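PDB 4WED: ABC transporter, periplasmic solute-binding protein from Rhizobium meliloti, which probably serves as the periplasmic solute-binding component of an ABC importer, perhaps capturing peptides or nickel for uptake. Local coordinates for residues Phe104-Lys109 with Glu185-Gly190; Pro290-Ala295 with Ala344-Ala349. All blocks are in the same frame, centred on the assembly; numbering follows the deposited sequence.

Contact 1: residues Phe104-Lys109 with Glu185-Gly190; sequences FQDGTK and EPVGTG
Q105 grips the 185-190 loop at two points, one through its backbone and one through its side chain. Its amide N donates to G188 O (3.0 Å) nearly in line with the C=O bond, the C=O...N angle being 164°. The side chain then runs on past this carbonyl: CG lies beside the backbone N, the chain is extended beyond it, and CG passes 3.2 Å from G188 O. At the far end NE2 donates to G190 O (2.7 Å); the acceptor is close to the plane of the Q105 amide, but NE2 sits above the plane of the G190 carbonyl. The other branch of the amide, OE1, is joined to P186 O by one water that donates to both. Both ends of the Q105 amide are thereby tied to the second loop, which fixes its flip. F104 flanks the bond at G188: its ring turns CD1 to T189 CG2 at 3.5 Å, while G188 O lies near the ring plane at the edge. Next to it, V187 CG1, anti to its backbone N (chi1 -173°), reaches D106, 3.5 Å from D106 CG, the two side chains crossing at about a right angle. D106 is itself held by T108, whose backbone N (3.0 Å) and OG1 (2.8 Å) both donate to OD1. Farther out, T189 OG1 bonds E66, T108 OG1 pairs with S173, and backbone bonds tie V187 to S173 and G190 to M64. A type I turn from F104 to G107, overlapped by an Asx turn at D106, thus faces the loop that follows an inverse gamma turn centred on P186, joining the loop before helix 112-122 to the one leading into strand 192-197.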
ATOM      1  N   PHE A 104      25.770   0.677 -15.081  1.00 74.30           N
ATOM      2  CA  PHE A 104      25.464   1.669 -14.055  1.00 73.18           C
ATOM      3  C   PHE A 104      25.692   3.032 -14.639  1.00 73.04           C
ATOM      4  O   PHE A 104      26.426   3.161 -15.617  1.00 71.78           O
ATOM      5  CB  PHE A 104      26.377   1.503 -12.851  1.00 71.93           C
ATOM      6  CG  PHE A 104      26.051   0.316 -12.042  1.00 69.22           C
ATOM      7  CD1 PHE A 104      25.035   0.373 -11.118  1.00 64.06           C
ATOM      8  CD2 PHE A 104      26.760  -0.891 -12.213  1.00 71.58           C
ATOM      9  CE1 PHE A 104      24.723  -0.750 -10.352  1.00 66.13           C
ATOM     10  CE2 PHE A 104      26.421  -2.023 -11.475  1.00 67.28           C
ATOM     11  CZ  PHE A 104      25.409  -1.945 -10.539  1.00 63.49           C
ATOM     12  N   GLN A 105      25.112   4.055 -14.022  1.00 73.52           N
ATOM     13  CA  GLN A 105      25.227   5.424 -14.561  1.00 74.69           C
ATOM     14  C   GLN A 105      26.703   5.904 -14.640  1.00 77.10           C
ATOM     15  O   GLN A 105      27.040   6.693 -15.488  1.00 75.49           O
ATOM     16  CB  GLN A 105      24.330   6.383 -13.781  1.00 72.42           C
ATOM     17  CG  GLN A 105      22.856   6.060 -13.988  1.00 69.91           C
ATOM     18  CD  GLN A 105      21.890   6.748 -13.027  1.00 70.04           C
ATOM     19  OE1 GLN A 105      22.271   7.531 -12.150  1.00 71.01           O
ATOM     20  NE2 GLN A 105      20.608   6.441 -13.200  1.00 74.36           N
ATOM     21  N   ASP A 106      27.587   5.370 -13.803  1.00 76.32           N
ATOM     22  CA  ASP A 106      29.011   5.683 -13.919  1.00 78.41           C
ATOM     23  C   ASP A 106      29.722   4.883 -15.023  1.00 79.52           C
ATOM     24  O   ASP A 106      30.944   4.945 -15.123  1.00 78.21           O
ATOM     25  CB  ASP A 106      29.742   5.476 -12.572  1.00 79.14           C
ATOM     26  CG  ASP A 106      29.697   4.023 -12.068  1.00 78.84           C
ATOM     27  OD1 ASP A 106      29.198   3.112 -12.790  1.00 79.06           O
ATOM     28  OD2 ASP A 106      30.140   3.803 -10.912  1.00 77.27           O
ATOM     29  N   GLY A 107      28.982   4.113 -15.829  1.00 78.49           N
ATOM     30  CA  GLY A 107      29.593   3.286 -16.884  1.00 81.35           C
ATOM     31  C   GLY A 107      30.143   1.908 -16.486  1.00 84.03           C
ATOM     32  O   GLY A 107      30.615   1.159 -17.348  1.00 85.10           O
ATOM     33  N   THR A 108      30.090   1.548 -15.199  1.00 84.05           N
ATOM     34  CA  THR A 108      30.552   0.220 -14.777  1.00 79.89           C
ATOM     35  C   THR A 108      29.456  -0.785 -15.083  1.00 80.88           C
ATOM     36  O   THR A 108      28.276  -0.433 -15.207  1.00 82.90           O
ATOM     37  CB  THR A 108      30.996   0.147 -13.295  1.00 77.87           C
ATOM     38  OG1 THR A 108      29.929   0.481 -12.422  1.00 77.01           O
ATOM     39  CG2 THR A 108      32.123   1.101 -13.014  1.00 81.20           C
ATOM     40  N   LYS A 109      29.861  -2.042 -15.211  1.00 82.21           N
ATOM     41  CA  LYS A 109      29.024  -3.098 -15.795  1.00 80.17           C
ATOM     42  C   LYS A 109      28.115  -3.727 -14.742  1.00 75.58           C
ATOM     43  O   LYS A 109      28.533  -4.018 -13.622  1.00 75.94           O
ATOM     44  CB  LYS A 109      29.955  -4.155 -16.396  1.00 86.05           C
ATOM     45  CG  LYS A 109      29.324  -5.364 -17.057  1.00 90.46           C
ATOM     46  CD  LYS A 109      30.373  -6.111 -17.893  1.00 99.60           C
ATOM     47  CE  LYS A 109      31.328  -6.971 -17.061  1.00103.08           C
ATOM     48  NZ  LYS A 109      30.806  -8.360 -16.859  1.00104.06           N
ATOM     49  N   GLU A 185      27.611   8.854  -3.916  1.00 98.42           N
ATOM     50  CA  GLU A 185      26.712   9.428  -4.916  1.00 91.29           C
ATOM     51  C   GLU A 185      25.639   8.417  -5.371  1.00 88.35           C
ATOM     52  O   GLU A 185      25.866   7.206  -5.331  1.00 88.92           O
ATOM     53  CB  GLU A 185      27.515   9.932  -6.118  1.00 93.37           C
ATOM     54  N   PRO A 186      24.463   8.913  -5.823  1.00 82.19           N
ATOM     55  CA  PRO A 186      23.372   8.001  -6.147  1.00 76.00           C
ATOM     56  C   PRO A 186      23.481   7.426  -7.558  1.00 72.91           C
ATOM     57  O   PRO A 186      22.693   7.779  -8.450  1.00 68.36           O
ATOM     58  CB  PRO A 186      22.137   8.885  -6.006  1.00 75.07           C
ATOM     59  CG  PRO A 186      22.632  10.235  -6.466  1.00 79.54           C
ATOM     60  CD  PRO A 186      24.098  10.322  -6.086  1.00 81.78           C
ATOM     61  N   VAL A 187      24.429   6.495  -7.700  1.00 72.57           N
ATOM     62  CA  VAL A 187      24.792   5.861  -8.968  1.00 70.93           C
ATOM     63  C   VAL A 187      24.086   4.507  -9.113  1.00 68.56           C
ATOM     64  O   VAL A 187      24.673   3.451  -8.883  1.00 70.02           O
ATOM     65  CB  VAL A 187      26.330   5.640  -9.050  1.00 73.87           C
ATOM     66  CG1 VAL A 187      26.759   5.141 -10.427  1.00 74.75           C
ATOM     67  CG2 VAL A 187      27.072   6.918  -8.709  1.00 76.78           C
ATOM     68  N   GLY A 188      22.831   4.553  -9.513  1.00 64.38           N
ATOM     69  CA  GLY A 188      22.081   3.353  -9.826  1.00 62.80           C
ATOM     70  C   GLY A 188      22.120   3.064 -11.309  1.00 62.82           C
ATOM     71  O   GLY A 188      22.975   3.568 -12.000  1.00 64.08           O
ATOM     72  N   THR A 189      21.179   2.240 -11.767  1.00 62.79           N
ATOM     73  CA  THR A 189      21.039   1.833 -13.187  1.00 65.53           C
ATOM     74  C   THR A 189      19.822   2.451 -13.874  1.00 64.31           C
ATOM     75  O   THR A 189      19.584   2.236 -15.053  1.00 64.09           O
ATOM     76  CB  THR A 189      20.844   0.312 -13.305  1.00 66.92           C
ATOM     77  OG1 THR A 189      19.818  -0.113 -12.397  1.00 64.18           O
ATOM     78  CG2 THR A 189      22.125  -0.395 -12.942  1.00 69.80           C
ATOM     79  N   GLY A 190      19.047   3.199 -13.103  1.00 63.47           N
ATOM     80  CA  GLY A 190      17.754   3.700 -13.563  1.00 64.61           C
ATOM     81  C   GLY A 190      17.824   4.813 -14.634  1.00 64.23           C
ATOM     82  O   GLY A 190      18.903   5.302 -14.994  1.00 64.79           O
TER
HETATM   83  O   HOH W   1      21.299   9.621  -9.987  1.00 63.69           O

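Contact 2: residues Pro290-Ala295 with Ala344-Ala349; sequences PQVRKA and ALLEKA
L345 and Q291, the two residues with most surface buried here, lie side by side where helices 290-299 and 339-348 run almost antiparallel, the axes of the two segments 8.7 Å apart at an angle of 164°. L345 points at the first helix and rests on one turn of it: CB is 3.9 Å from Q291 O and 4.1 Å from A295 CB, and CD1 lies against the aliphatic part of K294, 4.0 Å from its CG. The K294 chain, with CG anti to the backbone N (chi1 -172°), crosses the leucine at about a right angle. CD2, the other methyl, turns to the amide of Q291. Q291 reaches across toward the second segment, extended beyond CG, and lays its amide end over K348 and A349. NE2 meets K348 CB at 3.7 Å and OE1 comes to 4.0 Å from A349 CB, both van der Waals contacts. On the buried side L346 takes the third share. Its CB points to one side, but the branched end comes nearer, CG and CD2 both meeting A295 CB at 3.9 Å and CD2 also touching V292 CG2. A295 and A349 offer methyls, the first to L345 and L346, the second to V292 and Q291, while K294 and the CB of K348 border the exposed side. Around the pair, A349 touches D289 just before the first helix and gives its carbonyl to K359 of strand 358-359, E347 forms a salt bridge with R357, and K294 touches D486, just ahead of strand 488-500.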
ATOM      1  N   PRO A 290     -23.288 -13.424  14.541  1.00 66.89           N
ATOM      2  CA  PRO A 290     -22.903 -12.978  13.201  1.00 65.31           C
ATOM      3  C   PRO A 290     -23.977 -12.313  12.357  1.00 66.20           C
ATOM      4  O   PRO A 290     -23.630 -11.580  11.426  1.00 62.93           O
ATOM      5  CB  PRO A 290     -22.457 -14.273  12.517  1.00 69.50           C
ATOM      6  CG  PRO A 290     -23.028 -15.366  13.344  1.00 72.15           C
ATOM      7  CD  PRO A 290     -22.949 -14.841  14.735  1.00 70.84           C
ATOM      8  N   GLN A 291     -25.249 -12.579  12.667  1.00 69.74           N
ATOM      9  CA  GLN A 291     -26.382 -11.899  12.024  1.00 68.27           C
ATOM     10  C   GLN A 291     -26.363 -10.417  12.366  1.00 64.20           C
ATOM     11  O   GLN A 291     -26.754  -9.557  11.552  1.00 59.13           O
ATOM     12  CB  GLN A 291     -27.734 -12.453  12.498  1.00 74.17           C
ATOM     13  CG  GLN A 291     -28.036 -13.937  12.254  1.00 79.45           C
ATOM     14  CD  GLN A 291     -29.476 -14.278  12.666  1.00 85.70           C
ATOM     15  OE1 GLN A 291     -29.719 -14.933  13.691  1.00 85.81           O
ATOM     16  NE2 GLN A 291     -30.442 -13.775  11.892  1.00 87.64           N
ATOM     17  N   VAL A 292     -25.929 -10.126  13.591  1.00 61.95           N
ATOM     18  CA  VAL A 292     -25.835  -8.743  14.066  1.00 58.66           C
ATOM     19  C   VAL A 292     -24.684  -8.060  13.373  1.00 58.96           C
ATOM     20  O   VAL A 292     -24.814  -6.945  12.890  1.00 61.49           O
ATOM     21  CB  VAL A 292     -25.677  -8.694  15.589  1.00 61.50           C
ATOM     22  CG1 VAL A 292     -25.321  -7.284  16.085  1.00 60.50           C
ATOM     23  CG2 VAL A 292     -26.969  -9.198  16.246  1.00 66.11           C
ATOM     24  N   ARG A 293     -23.553  -8.738  13.284  1.00 59.31           N
ATOM     25  CA  ARG A 293     -22.448  -8.201  12.512  1.00 57.03           C
ATOM     26  C   ARG A 293     -22.852  -7.853  11.050  1.00 55.45           C
ATOM     27  O   ARG A 293     -22.542  -6.775  10.524  1.00 53.26           O
ATOM     28  CB  ARG A 293     -21.326  -9.193  12.525  1.00 57.60           C
ATOM     29  CG  ARG A 293     -20.659  -9.308  13.868  1.00 61.34           C
ATOM     30  CD  ARG A 293     -19.372 -10.121  13.731  1.00 65.41           C
ATOM     31  NE  ARG A 293     -19.477 -11.320  14.543  1.00 67.79           N
ATOM     32  CZ  ARG A 293     -19.335 -12.558  14.136  1.00 70.54           C
ATOM     33  NH1 ARG A 293     -19.000 -12.856  12.899  1.00 74.74           N
ATOM     34  NH2 ARG A 293     -19.500 -13.522  15.022  1.00 78.39           N
ATOM     35  N   LYS A 294     -23.545  -8.768  10.411  1.00 51.69           N
ATOM     36  CA  LYS A 294     -23.971  -8.575   9.048  1.00 54.72           C
ATOM     37  C   LYS A 294     -24.880  -7.364   8.962  1.00 57.50           C
ATOM     38  O   LYS A 294     -24.763  -6.545   8.051  1.00 60.31           O
ATOM     39  CB  LYS A 294     -24.738  -9.826   8.614  1.00 60.68           C
ATOM     40  CG  LYS A 294     -25.115  -9.909   7.144  1.00 66.34           C
ATOM     41  CD  LYS A 294     -25.627 -11.303   6.834  1.00 69.00           C
ATOM     42  CE  LYS A 294     -26.194 -11.377   5.443  1.00 75.26           C
ATOM     43  NZ  LYS A 294     -26.978 -12.640   5.242  1.00 81.91           N
ATOM     44  N   ALA A 295     -25.802  -7.264   9.914  1.00 56.46           N
ATOM     45  CA  ALA A 295     -26.746  -6.184   9.895  1.00 61.42           C
ATOM     46  C   ALA A 295     -25.992  -4.880  10.011  1.00 59.16           C
ATOM     47  O   ALA A 295     -26.267  -3.937   9.275  1.00 62.11           O
ATOM     48  CB  ALA A 295     -27.777  -6.320  11.014  1.00 64.26           C
ATOM     49  N   ALA A 344     -34.541  -6.701   9.589  1.00 59.53           N
ATOM     50  CA  ALA A 344     -35.059  -8.057   9.577  1.00 65.55           C
ATOM     51  C   ALA A 344     -34.058  -9.019  10.246  1.00 66.80           C
ATOM     52  O   ALA A 344     -34.456  -9.858  11.055  1.00 73.40           O
ATOM     53  CB  ALA A 344     -35.398  -8.499   8.145  1.00 62.09           C
ATOM     54  N   LEU A 345     -32.773  -8.903   9.928  1.00 64.26           N
ATOM     55  CA  LEU A 345     -31.765  -9.725  10.618  1.00 64.17           C
ATOM     56  C   LEU A 345     -31.854  -9.484  12.102  1.00 63.96           C
ATOM     57  O   LEU A 345     -31.983 -10.415  12.884  1.00 66.18           O
ATOM     58  CB  LEU A 345     -30.355  -9.385  10.166  1.00 63.19           C
ATOM     59  CG  LEU A 345     -30.075  -9.876   8.760  1.00 67.37           C
ATOM     60  CD1 LEU A 345     -28.877  -9.187   8.141  1.00 65.86           C
ATOM     61  CD2 LEU A 345     -29.870 -11.383   8.780  1.00 71.47           C
ATOM     62  N   LEU A 346     -31.814  -8.225  12.500  1.00 61.90           N
ATOM     63  CA  LEU A 346     -31.863  -7.942  13.921  1.00 61.73           C
ATOM     64  C   LEU A 346     -33.072  -8.545  14.601  1.00 62.68           C
ATOM     65  O   LEU A 346     -32.977  -9.069  15.718  1.00 67.33           O
ATOM     66  CB  LEU A 346     -31.835  -6.445  14.151  1.00 63.30           C
ATOM     67  CG  LEU A 346     -30.515  -5.830  13.739  1.00 60.74           C
ATOM     68  CD1 LEU A 346     -30.594  -4.330  13.790  1.00 57.60           C
ATOM     69  CD2 LEU A 346     -29.372  -6.360  14.592  1.00 63.07           C
ATOM     70  N   GLU A 347     -34.210  -8.467  13.937  1.00 65.03           N
ATOM     71  CA  GLU A 347     -35.439  -9.083  14.456  1.00 71.80           C
ATOM     72  C   GLU A 347     -35.350 -10.625  14.549  1.00 70.18           C
ATOM     73  O   GLU A 347     -35.686 -11.202  15.568  1.00 68.94           O
ATOM     74  CB  GLU A 347     -36.659  -8.662  13.621  1.00 74.90           C
ATOM     75  CG  GLU A 347     -37.939  -8.551  14.454  1.00 83.43           C
ATOM     76  CD  GLU A 347     -38.742  -7.276  14.176  1.00 91.80           C
ATOM     77  OE1 GLU A 347     -39.659  -7.389  13.318  1.00 94.46           O
ATOM     78  OE2 GLU A 347     -38.462  -6.183  14.785  1.00 83.10           O
ATOM     79  N   LYS A 348     -34.896 -11.285  13.497  1.00 71.16           N
ATOM     80  CA  LYS A 348     -34.650 -12.725  13.568  1.00 76.60           C
ATOM     81  C   LYS A 348     -33.718 -13.052  14.761  1.00 73.17           C
ATOM     82  O   LYS A 348     -33.931 -14.017  15.478  1.00 72.02           O
ATOM     83  CB  LYS A 348     -34.050 -13.239  12.252  1.00 82.75           C
ATOM     84  CG  LYS A 348     -35.000 -13.220  11.060  1.00 90.22           C
ATOM     85  CD  LYS A 348     -34.260 -13.400   9.736  1.00 93.62           C
ATOM     86  CE  LYS A 348     -35.112 -12.985   8.531  1.00 96.69           C
ATOM     87  NZ  LYS A 348     -34.256 -12.542   7.376  1.00 91.91           N
ATOM     88  N   ALA A 349     -32.689 -12.230  14.976  1.00 68.76           N
ATOM     89  CA  ALA A 349     -31.761 -12.437  16.095  1.00 66.95           C
ATOM     90  C   ALA A 349     -32.374 -12.087  17.445  1.00 65.96           C
ATOM     91  O   ALA A 349     -31.733 -12.277  18.446  1.00 66.30           O
ATOM     92  CB  ALA A 349     -30.487 -11.640  15.903  1.00 63.57           C
TER

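In the fold
Contacts 1 and 2 lie on opposite sides of the chain's centre, their own centres 61 Å apart and their nearest atoms about 48 Å apart, so they do not touch. Along the chain they follow in series: the first closes at G190, a hundred residues before the second opens at P290. Contact 1 joins two loops through polar bonds and a water; contact 2 joins two helices mainly by van der Waals contacts of leucine, alanine and valine side chains and the amide of Q291. From residue G190 of contact 1 to the bound sodium ion is about 9 Å; D62 and D515 belong to the sodium site. All four segments fall within the family 5 solute-binding range.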